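Local coordinates for protein glycoside hydrolase family 31 (Trueperella pyogenes, PDB 5I0F) that degrades cycloalternan, probably by hydrolysing its glycosidic bonds through a covalent glycosyl-enzyme intermediate held in a family 31 TIM-barrel domain, at residues Glu312-His317 / Arg375-Arg380; Glu320-Ser325 / Arg604-Val609; Leu574-Phe579 / Ile619-His624. All blocks are in the same frame, centred on the assembly; numbering follows the deposited sequence.

Interaction 1 of 3, residues Glu312-His317 / Arg375-Arg380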
loop_
_atom_site.group_PDB
_atom_site.type_symbol
_atom_site.label_atom_id
_atom_site.label_comp_id
_atom_site.label_asym_id
_atom_site.label_seq_id
_atom_site.Cartn_x
_atom_site.Cartn_y
_atom_site.Cartn_z
ATOM N N GLU A 312 -4.504 14.996 26.892
ATOM C CA GLU A 312 -5.448 16.102 26.660
ATOM C C GLU A 312 -6.592 15.675 25.712
ATOM O O GLU A 312 -7.776 15.978 25.956
ATOM C CB GLU A 312 -4.722 17.349 26.104
ATOM C CG GLU A 312 -5.650 18.458 25.581
ATOM C CD GLU A 312 -4.930 19.659 24.968
ATOM O OE1 GLU A 312 -3.750 19.542 24.555
ATOM O OE2 GLU A 312 -5.570 20.745 24.873
ATOM N N GLN A 313 -6.233 14.984 24.636
ATOM C CA GLN A 313 -7.212 14.518 23.680
ATOM C C GLN A 313 -8.083 13.380 24.209
ATOM O O GLN A 313 -9.289 13.384 23.968
ATOM C CB GLN A 313 -6.533 14.136 22.371
ATOM C CG GLN A 313 -5.833 15.333 21.699
ATOM C CD GLN A 313 -6.732 16.523 21.462
ATOM O OE1 GLN A 313 -7.943 16.401 21.208
ATOM N NE2 GLN A 313 -6.148 17.704 21.578
ATOM N N MET A 314 -7.487 12.465 24.983
ATOM C CA MET A 314 -8.265 11.393 25.614
ATOM C C MET A 314 -9.240 11.981 26.648
ATOM O O MET A 314 -10.401 11.578 26.704
ATOM C CB MET A 314 -7.361 10.336 26.243
ATOM C CG MET A 314 -6.408 9.643 25.266
ATOM S SD MET A 314 -7.253 8.790 23.930
ATOM C CE MET A 314 -7.245 10.042 22.659
ATOM N N ASP A 315 -8.792 12.962 27.432
ATOM C CA ASP A 315 -9.695 13.630 28.389
ATOM C C ASP A 315 -10.815 14.375 27.629
ATOM O O ASP A 315 -11.961 14.374 28.062
ATOM C CB ASP A 315 -8.953 14.604 29.316
ATOM C CG ASP A 315 -7.982 13.914 30.271
ATOM O OD1 ASP A 315 -8.022 12.651 30.446
ATOM O OD2 ASP A 315 -7.152 14.647 30.863
ATOM N N ARG A 316 -10.492 14.975 26.488
ATOM C CA ARG A 316 -11.518 15.681 25.708
ATOM C C ARG A 316 -12.575 14.714 25.154
ATOM O O ARG A 316 -13.763 14.987 25.256
ATOM C CB ARG A 316 -10.902 16.550 24.623
ATOM C CG ARG A 316 -11.883 17.475 23.914
ATOM C CD ARG A 316 -12.367 18.613 24.791
ATOM N NE ARG A 316 -13.275 19.510 24.075
ATOM C CZ ARG A 316 -12.911 20.560 23.334
ATOM N NH1 ARG A 316 -13.848 21.284 22.734
ATOM N NH2 ARG A 316 -11.632 20.912 23.189
ATOM N N HIS A 317 -12.134 13.584 24.602
ATOM C CA HIS A 317 -13.072 12.531 24.193
ATOM C C HIS A 317 -14.045 12.180 25.339
ATOM O O HIS A 317 -15.259 12.131 25.154
ATOM C CB HIS A 317 -12.331 11.288 23.716
ATOM C CG HIS A 317 -12.001 11.322 22.262
ATOM N ND1 HIS A 317 -12.947 11.101 21.292
ATOM C CD2 HIS A 317 -10.845 11.600 21.607
ATOM C CE1 HIS A 317 -12.393 11.243 20.100
ATOM N NE2 HIS A 317 -11.111 11.522 20.263
ATOM N N ARG A 375 -1.177 2.278 31.458
ATOM C CA ARG A 375 -1.991 1.710 32.520
ATOM C C ARG A 375 -3.311 2.494 32.679
ATOM O O ARG A 375 -4.390 1.912 32.777
ATOM C CB ARG A 375 -1.198 1.694 33.841
ATOM C CG ARG A 375 -1.943 1.152 35.050
ATOM C CD ARG A 375 -1.212 1.421 36.373
ATOM N NE ARG A 375 -1.203 2.860 36.679
ATOM C CZ ARG A 375 -0.127 3.655 36.733
ATOM N NH1 ARG A 375 1.114 3.186 36.561
ATOM N NH2 ARG A 375 -0.298 4.951 36.986
ATOM N N GLU A 376 -3.209 3.815 32.722
ATOM C CA GLU A 376 -4.381 4.645 32.924
ATOM C C GLU A 376 -5.315 4.611 31.731
ATOM O O GLU A 376 -6.532 4.589 31.912
ATOM C CB GLU A 376 -3.996 6.093 33.288
ATOM C CG GLU A 376 -3.281 6.233 34.639
ATOM C CD GLU A 376 -4.033 5.633 35.833
ATOM O OE1 GLU A 376 -5.259 5.867 35.945
ATOM O OE2 GLU A 376 -3.389 4.941 36.662
ATOM N N LEU A 377 -4.764 4.604 30.519
ATOM C CA LEU A 377 -5.609 4.444 29.336
ATOM C C LEU A 377 -6.302 3.070 29.341
ATOM O O LEU A 377 -7.528 3.008 29.125
ATOM C CB LEU A 377 -4.829 4.753 28.063
ATOM C CG LEU A 377 -4.499 6.249 27.915
ATOM C CD1 LEU A 377 -3.711 6.467 26.650
ATOM C CD2 LEU A 377 -5.701 7.170 27.908
ATOM N N HIS A 378 -5.574 2.015 29.731
ATOM C CA HIS A 378 -6.194 0.694 29.882
ATOM C C HIS A 378 -7.356 0.702 30.873
ATOM O O HIS A 378 -8.378 0.092 30.599
ATOM C CB HIS A 378 -5.181 -0.389 30.263
ATOM C CG HIS A 378 -4.308 -0.819 29.122
ATOM N ND1 HIS A 378 -3.186 -1.595 29.303
ATOM C CD2 HIS A 378 -4.400 -0.590 27.787
ATOM C CE1 HIS A 378 -2.613 -1.815 28.131
ATOM N NE2 HIS A 378 -3.339 -1.234 27.193
ATOM N N GLU A 379 -7.224 1.419 31.982
ATOM C CA GLU A 379 -8.317 1.501 32.975
ATOM C C GLU A 379 -9.561 2.189 32.434
ATOM O O GLU A 379 -10.669 1.907 32.878
ATOM C CB GLU A 379 -7.849 2.208 34.234
ATOM C CG GLU A 379 -6.906 1.344 35.034
ATOM C CD GLU A 379 -6.315 2.067 36.219
ATOM O OE1 GLU A 379 -6.924 3.069 36.692
ATOM O OE2 GLU A 379 -5.250 1.609 36.696
ATOM N N ARG A 380 -9.362 3.073 31.462
ATOM C CA ARG A 380 -10.450 3.705 30.741
ATOM C C ARG A 380 -10.976 2.917 29.547
ATOM O O ARG A 380 -11.840 3.414 28.833
ATOM C CB ARG A 380 -9.997 5.069 30.245
ATOM C CG ARG A 380 -9.495 6.005 31.301
ATOM C CD ARG A 380 -9.373 7.361 30.651
ATOM N NE ARG A 380 -8.532 8.246 31.403
ATOM C CZ ARG A 380 -8.298 9.507 31.064
ATOM N NH1 ARG A 380 -8.850 10.032 29.973
ATOM N NH2 ARG A 380 -7.519 10.254 31.838
HETATM O O HOH W 1 -10.618 8.899 28.065
#
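D315 and R380 meet through a single oxygen. The end of the R380 guanidinium presents both NH1 and NH2 to D315 OD1, each nitrogen lying 2.8 Å from it, so the salt bridge is a fork converging on one carboxylate atom rather than a pairing of two oxygens with two nitrogens. OD1 sits in the notch between the two N-H groups, close to the guanidinium plane, and is met nearly head-on along its C-O bond. Because of this sharing both bonds are bent, to 142° at NH1 and 141° at NH2. The two flat groups are almost coplanar although the side chains carrying them run at roughly a right angle. R380 reaches across from the loop end of its segment with its chain extended from CG to NE. A water adds a further hold: it accepts from R380 NH1 at 2.8 Å and donates to the M314 backbone carbonyl oxygen, M314 O, at 3.0 Å, so NH1 serves D315 and the water together. R318 adds a long, weak ion pair to the same carboxylate oxygen.

Beneath the charged pair the contact becomes apolar. L377 CD2 abuts M314 CG at 3.7 Å and also reaches M314 CB, the two side chains crossing steeply. M314 then folds back at chi2 (-60°), which carries its far end away from L377. Both residues also rest on V327 of strand 326-329, and M314 touches A299 of strand 297-300. Buried aliphatic groups thus face the strands, while the charged pair bridges the more open outer side. This is the packing of consecutive helices in a (beta/alpha)8 barrel: helices 307-320 and 370-379, which follow the first and second strands, lie side by side against the parallel sheet.

Interaction 2 of 3, residues Glu320-Ser325 / Arg604-Val609; sequences EGIPVS and RTPWNV
E320 leans on the indole of W607 with its aliphatic part and spends its charge elsewhere. From E320 CB, 4.3 Å from W607 CZ3, the chain sets CG beside the backbone N (chi1 -64°), and E320 CG comes closest of that side chain, 4.0 Å from W607 CE3 and slightly farther from CZ3, approaching the six-membered ring obliquely. A bend at chi2 turns the carboxylate to within 18° of the ring plane. Its two oxygens then part: OE1 forms a salt bridge with R623 of helix 617-646, and OE2 one with R316.

Just past E320, G321 adopts positive phi in a Schellman motif that ends helix 307-320, and the chain turns toward the second strand of the TIM barrel. The contact therefore joins this helix-to-strand loop to helix 606-613, which comes after the eighth barrel strand. I322, on the way to the strand, sends CD1 to the edge of the same indole, 4.0 Å from W607 CZ3, and 4.4 Å from P606 CG.

The indole is held from several directions. T605 CB lies against one face, R316 makes a cation-pi contact over the other, and W607 NE1 is hydrogen-bonded to Q313 OE1. T605 is also the N-cap of the helix: its OG1 accepts from N608 N at 3.1 Å (152°).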
loop_
_atom_site.group_PDB
_atom_site.type_symbol
_atom_site.label_atom_id
_atom_site.label_comp_id
_atom_site.label_asym_id
_atom_site.label_seq_id
_atom_site.Cartn_x
_atom_site.Cartn_y
_atom_site.Cartn_z
ATOM N N GLU A 320 -16.360 15.159 26.194
ATOM C CA GLU A 320 -17.342 15.368 25.137
ATOM C C GLU A 320 -18.329 14.193 24.953
ATOM O O GLU A 320 -19.251 14.304 24.171
ATOM C CB GLU A 320 -16.645 15.714 23.810
ATOM C CG GLU A 320 -15.855 17.027 23.816
ATOM C CD GLU A 320 -16.713 18.289 23.869
ATOM O OE1 GLU A 320 -17.956 18.216 23.789
ATOM O OE2 GLU A 320 -16.121 19.383 23.965
ATOM N N GLY A 321 -18.136 13.077 25.648
ATOM C CA GLY A 321 -18.964 11.879 25.412
ATOM C C GLY A 321 -18.828 11.258 24.028
ATOM O O GLY A 321 -19.813 10.783 23.468
ATOM N N ILE A 322 -17.605 11.273 23.480
ATOM C CA ILE A 322 -17.286 10.671 22.187
ATOM C C ILE A 322 -16.242 9.603 22.510
ATOM O O ILE A 322 -15.061 9.905 22.558
ATOM C CB ILE A 322 -16.776 11.736 21.165
ATOM C CG1 ILE A 322 -17.893 12.754 20.910
ATOM C CG2 ILE A 322 -16.366 11.100 19.841
ATOM C CD1 ILE A 322 -17.438 14.069 20.311
ATOM N N PRO A 323 -16.695 8.380 22.833
ATOM C CA PRO A 323 -15.744 7.381 23.304
ATOM C C PRO A 323 -14.783 6.921 22.213
ATOM O O PRO A 323 -15.141 6.881 21.014
ATOM C CB PRO A 323 -16.632 6.217 23.781
ATOM C CG PRO A 323 -17.945 6.430 23.091
ATOM C CD PRO A 323 -18.098 7.910 22.926
ATOM N N VAL A 324 -13.574 6.594 22.640
ATOM C CA VAL A 324 -12.566 6.023 21.765
ATOM C C VAL A 324 -12.167 4.684 22.338
ATOM O O VAL A 324 -12.150 4.515 23.572
ATOM C CB VAL A 324 -11.349 6.951 21.572
ATOM C CG1 VAL A 324 -11.717 8.111 20.683
ATOM C CG2 VAL A 324 -10.819 7.505 22.881
ATOM N N SER A 325 -11.885 3.727 21.458
ATOM C CA SER A 325 -11.353 2.424 21.872
ATOM C C SER A 325 -9.845 2.250 21.673
ATOM O O SER A 325 -9.243 1.386 22.297
ATOM C CB SER A 325 -12.153 1.273 21.231
ATOM O OG SER A 325 -11.849 1.152 19.848
ATOM N N ARG A 604 -7.701 16.184 13.113
ATOM C CA ARG A 604 -9.012 15.804 12.598
ATOM C C ARG A 604 -9.969 15.379 13.714
ATOM O O ARG A 604 -10.922 14.604 13.497
ATOM C CB ARG A 604 -8.890 14.709 11.538
ATOM C CG ARG A 604 -8.817 15.247 10.114
ATOM C CD ARG A 604 -7.563 16.067 9.876
ATOM N NE ARG A 604 -7.378 16.295 8.450
ATOM C CZ ARG A 604 -6.626 17.246 7.889
ATOM N NH1 ARG A 604 -5.958 18.148 8.620
ATOM N NH2 ARG A 604 -6.561 17.307 6.573
ATOM N N THR A 605 -9.722 15.902 14.908
ATOM C CA THR A 605 -10.663 15.731 16.008
ATOM C C THR A 605 -11.954 16.497 15.711
ATOM O O THR A 605 -11.923 17.504 15.029
ATOM C CB THR A 605 -10.096 16.274 17.315
ATOM O OG1 THR A 605 -9.733 17.658 17.133
ATOM C CG2 THR A 605 -8.875 15.454 17.760
ATOM N N PRO A 606 -13.088 16.044 16.257
ATOM C CA PRO A 606 -14.335 16.748 15.987
ATOM C C PRO A 606 -14.318 18.202 16.428
ATOM O O PRO A 606 -14.825 19.083 15.710
ATOM C CB PRO A 606 -15.362 15.924 16.774
ATOM C CG PRO A 606 -14.808 14.537 16.771
ATOM C CD PRO A 606 -13.321 14.727 16.890
ATOM N N TRP A 607 -13.675 18.450 17.568
ATOM C CA TRP A 607 -13.540 19.806 18.146
ATOM C C TRP A 607 -12.618 20.726 17.350
ATOM O O TRP A 607 -12.957 21.901 17.157
ATOM C CB TRP A 607 -13.142 19.777 19.652
ATOM C CG TRP A 607 -12.170 18.707 20.046
ATOM C CD1 TRP A 607 -10.817 18.819 20.140
ATOM C CD2 TRP A 607 -12.481 17.347 20.343
ATOM N NE1 TRP A 607 -10.271 17.617 20.482
ATOM C CE2 TRP A 607 -11.276 16.697 20.627
ATOM C CE3 TRP A 607 -13.676 16.625 20.431
ATOM C CZ2 TRP A 607 -11.220 15.349 20.968
ATOM C CZ3 TRP A 607 -13.630 15.308 20.765
ATOM C CH2 TRP A 607 -12.410 14.680 21.046
ATOM N N ASN A 608 -11.457 20.238 16.898
ATOM C CA ASN A 608 -10.593 21.094 16.070
ATOM C C ASN A 608 -11.241 21.431 14.723
ATOM O O ASN A 608 -11.231 22.601 14.288
ATOM C CB ASN A 608 -9.212 20.493 15.832
ATOM C CG ASN A 608 -8.273 21.488 15.173
ATOM O OD1 ASN A 608 -8.108 22.614 15.666
ATOM N ND2 ASN A 608 -7.695 21.111 14.036
ATOM N N VAL A 609 -11.866 20.436 14.100
ATOM C CA VAL A 609 -12.541 20.675 12.823
ATOM C C VAL A 609 -13.686 21.677 13.024
ATOM O O VAL A 609 -13.836 22.611 12.221
ATOM C CB VAL A 609 -12.983 19.373 12.118
ATOM C CG1 VAL A 609 -13.648 19.671 10.793
ATOM C CG2 VAL A 609 -11.769 18.439 11.872
#

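Interaction 3 of 3, residues Leu574-Phe579 / Ile619-His624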
loop_
_atom_site.group_PDB
_atom_site.type_symbol
_atom_site.label_atom_id
_atom_site.label_comp_id
_atom_site.label_asym_id
_atom_site.label_seq_id
_atom_site.Cartn_x
_atom_site.Cartn_y
_atom_site.Cartn_z
ATOM N N LEU A 574 -17.801 17.854 4.367
ATOM C CA LEU A 574 -17.025 16.661 4.068
ATOM C C LEU A 574 -16.763 15.869 5.325
ATOM O O LEU A 574 -16.921 14.648 5.334
ATOM C CB LEU A 574 -15.709 17.019 3.344
ATOM C CG LEU A 574 -14.748 15.858 3.079
ATOM C CD1 LEU A 574 -15.396 14.752 2.250
ATOM C CD2 LEU A 574 -13.514 16.420 2.411
ATOM N N TYR A 575 -16.359 16.540 6.393
ATOM C CA TYR A 575 -16.154 15.852 7.672
ATOM C C TYR A 575 -17.426 15.123 8.106
ATOM O O TYR A 575 -17.378 13.948 8.443
ATOM C CB TYR A 575 -15.690 16.801 8.753
ATOM C CG TYR A 575 -15.166 16.113 10.015
ATOM C CD1 TYR A 575 -13.853 15.649 10.091
ATOM C CD2 TYR A 575 -15.973 15.958 11.125
ATOM C CE1 TYR A 575 -13.360 15.053 11.245
ATOM C CE2 TYR A 575 -15.482 15.368 12.290
ATOM C CZ TYR A 575 -14.186 14.916 12.345
ATOM O OH TYR A 575 -13.716 14.342 13.517
ATOM N N ALA A 576 -18.562 15.796 8.023
ATOM C CA ALA A 576 -19.840 15.177 8.366
ATOM C C ALA A 576 -20.162 13.947 7.555
ATOM O O ALA A 576 -20.539 12.920 8.127
ATOM C CB ALA A 576 -20.974 16.178 8.252
ATOM N N ARG A 577 -20.047 14.036 6.229
ATOM C CA ARG A 577 -20.413 12.905 5.372
ATOM C C ARG A 577 -19.427 11.745 5.544
ATOM O O ARG A 577 -19.826 10.584 5.575
ATOM C CB ARG A 577 -20.479 13.301 3.896
ATOM C CG ARG A 577 -21.515 14.338 3.519
ATOM C CD ARG A 577 -22.901 13.981 3.991
ATOM N NE ARG A 577 -23.938 14.768 3.332
ATOM C CZ ARG A 577 -25.235 14.714 3.631
ATOM N NH1 ARG A 577 -25.696 13.917 4.598
ATOM N NH2 ARG A 577 -26.094 15.470 2.943
ATOM N N ALA A 578 -18.155 12.068 5.686
ATOM C CA ALA A 578 -17.119 11.065 5.828
ATOM C C ALA A 578 -17.182 10.373 7.187
ATOM O O ALA A 578 -16.925 9.169 7.289
ATOM C CB ALA A 578 -15.752 11.696 5.627
ATOM N N PHE A 579 -17.501 11.140 8.233
ATOM C CA PHE A 579 -17.631 10.572 9.584
ATOM C C PHE A 579 -18.806 9.572 9.607
ATOM O O PHE A 579 -18.687 8.475 10.157
ATOM C CB PHE A 579 -17.783 11.684 10.633
ATOM C CG PHE A 579 -17.460 11.263 12.056
ATOM C CD1 PHE A 579 -18.376 10.553 12.818
ATOM C CD2 PHE A 579 -16.257 11.637 12.645
ATOM C CE1 PHE A 579 -18.093 10.195 14.130
ATOM C CE2 PHE A 579 -15.963 11.289 13.963
ATOM C CZ PHE A 579 -16.873 10.548 14.704
ATOM N N ILE A 619 -19.466 18.652 16.614
ATOM C CA ILE A 619 -19.204 17.894 17.850
ATOM C C ILE A 619 -20.440 17.028 18.177
ATOM O O ILE A 619 -20.296 15.832 18.415
ATOM C CB ILE A 619 -18.762 18.784 19.039
ATOM C CG1 ILE A 619 -17.543 19.643 18.651
ATOM C CG2 ILE A 619 -18.370 17.915 20.224
ATOM C CD1 ILE A 619 -17.101 20.603 19.729
ATOM N N ASP A 620 -21.636 17.620 18.123
ATOM C CA ASP A 620 -22.893 16.862 18.318
ATOM C C ASP A 620 -23.032 15.747 17.280
ATOM O O ASP A 620 -23.464 14.648 17.606
ATOM C CB ASP A 620 -24.134 17.768 18.241
ATOM C CG ASP A 620 -24.436 18.508 19.552
ATOM O OD1 ASP A 620 -23.790 18.304 20.616
ATOM O OD2 ASP A 620 -25.385 19.322 19.531
ATOM N N LEU A 621 -22.646 16.025 16.033
ATOM C CA LEU A 621 -22.671 14.986 14.987
ATOM C C LEU A 621 -21.742 13.817 15.302
ATOM O O LEU A 621 -22.118 12.672 15.102
ATOM C CB LEU A 621 -22.314 15.564 13.616
ATOM C CG LEU A 621 -23.153 15.044 12.461
ATOM C CD1 LEU A 621 -24.632 15.479 12.628
ATOM C CD2 LEU A 621 -22.608 15.527 11.118
ATOM N N ALA A 622 -20.535 14.106 15.776
ATOM C CA ALA A 622 -19.609 13.056 16.162
ATOM C C ALA A 622 -20.130 12.239 17.352
ATOM O O ALA A 622 -19.977 11.014 17.372
ATOM C CB ALA A 622 -18.242 13.630 16.468
ATOM N N ARG A 623 -20.770 12.914 18.319
ATOM C CA ARG A 623 -21.449 12.223 19.422
ATOM C C ARG A 623 -22.487 11.243 18.881
ATOM O O ARG A 623 -22.487 10.067 19.256
ATOM C CB ARG A 623 -22.128 13.221 20.398
ATOM C CG ARG A 623 -21.268 13.704 21.557
ATOM C CD ARG A 623 -22.073 14.498 22.605
ATOM N NE ARG A 623 -22.226 15.909 22.220
ATOM C CZ ARG A 623 -21.320 16.876 22.405
ATOM N NH1 ARG A 623 -21.586 18.122 22.006
ATOM N NH2 ARG A 623 -20.155 16.643 22.989
ATOM N N HIS A 624 -23.355 11.744 17.995
ATOM C CA HIS A 624 -24.417 10.950 17.354
ATOM C C HIS A 624 -23.868 9.712 16.636
ATOM O O HIS A 624 -24.293 8.584 16.905
ATOM C CB HIS A 624 -25.218 11.857 16.394
ATOM C CG HIS A 624 -26.099 11.132 15.426
ATOM N ND1 HIS A 624 -27.203 10.406 15.815
ATOM C CD2 HIS A 624 -26.063 11.066 14.075
ATOM C CE1 HIS A 624 -27.793 9.894 14.749
ATOM N NE2 HIS A 624 -27.124 10.285 13.676
#
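Outward from the surface on which L621 and A622 meet A576 and F579, the carboxylate oxygen OD1 of D620 is gripped by R623, one turn further along the same helix. R623 NH1 donates to D620 OD1 at 2.6 Å in a nearly straight bond (164°), with OD1 close to the guanidinium plane; NE of the same guanidinium, which also serves E320, adds a weak second bond.

The contact itself is almost wholly hydrocarbon, the one polar atom near it being A622 O beside F579 CE1. A576 CB presses on L621 CD2 at 3.4 Å, tighter than ordinary van der Waals contact, and L621 has a chi1 of -139°, well off a staggered position; the two together suggest local strain. Beside them the F579 ring lies over A622. A chi1 of -160° swings F579 CG to the side opposite the backbone N, and the ring extends across to the other helix, where A622 CB sits above its face in a CH-pi contact, 4.2 Å from the F579 ring centroid, the nearest ring atom being F579 CZ at 3.8 Å from A622 CB.

One partner in each pair is alanine, and the helices accordingly come close, with the A576 and L621 CA atoms 7.2 Å apart. Adhesion between segments 574-579 and 619-624 thus depends on shape and dispersion, while the arginine and aspartate charges are dealt with off the interface.

All three contacts lie on one flank of the TIM barrel, in its outer helical layer. Between centres, interactions 1 and 2 are about 12 Å apart, 2 and 3 about 10 Å, and 1 and 3 about 21 Å, so interaction 2 stands between the others. Helix 307-320 runs from interaction 1 to the loop of interaction 2, and helices 606-613 and 617-646, consecutive in the chain, connect interactions 2 and 3. In sequence, interactions 1 and 2 alternate their segments, as do 2 and 3, whereas both segments of interaction 1 precede those of interaction 3. The helices after the first and second strands are thereby tied to those around the eighth, across the seam where the barrel closes.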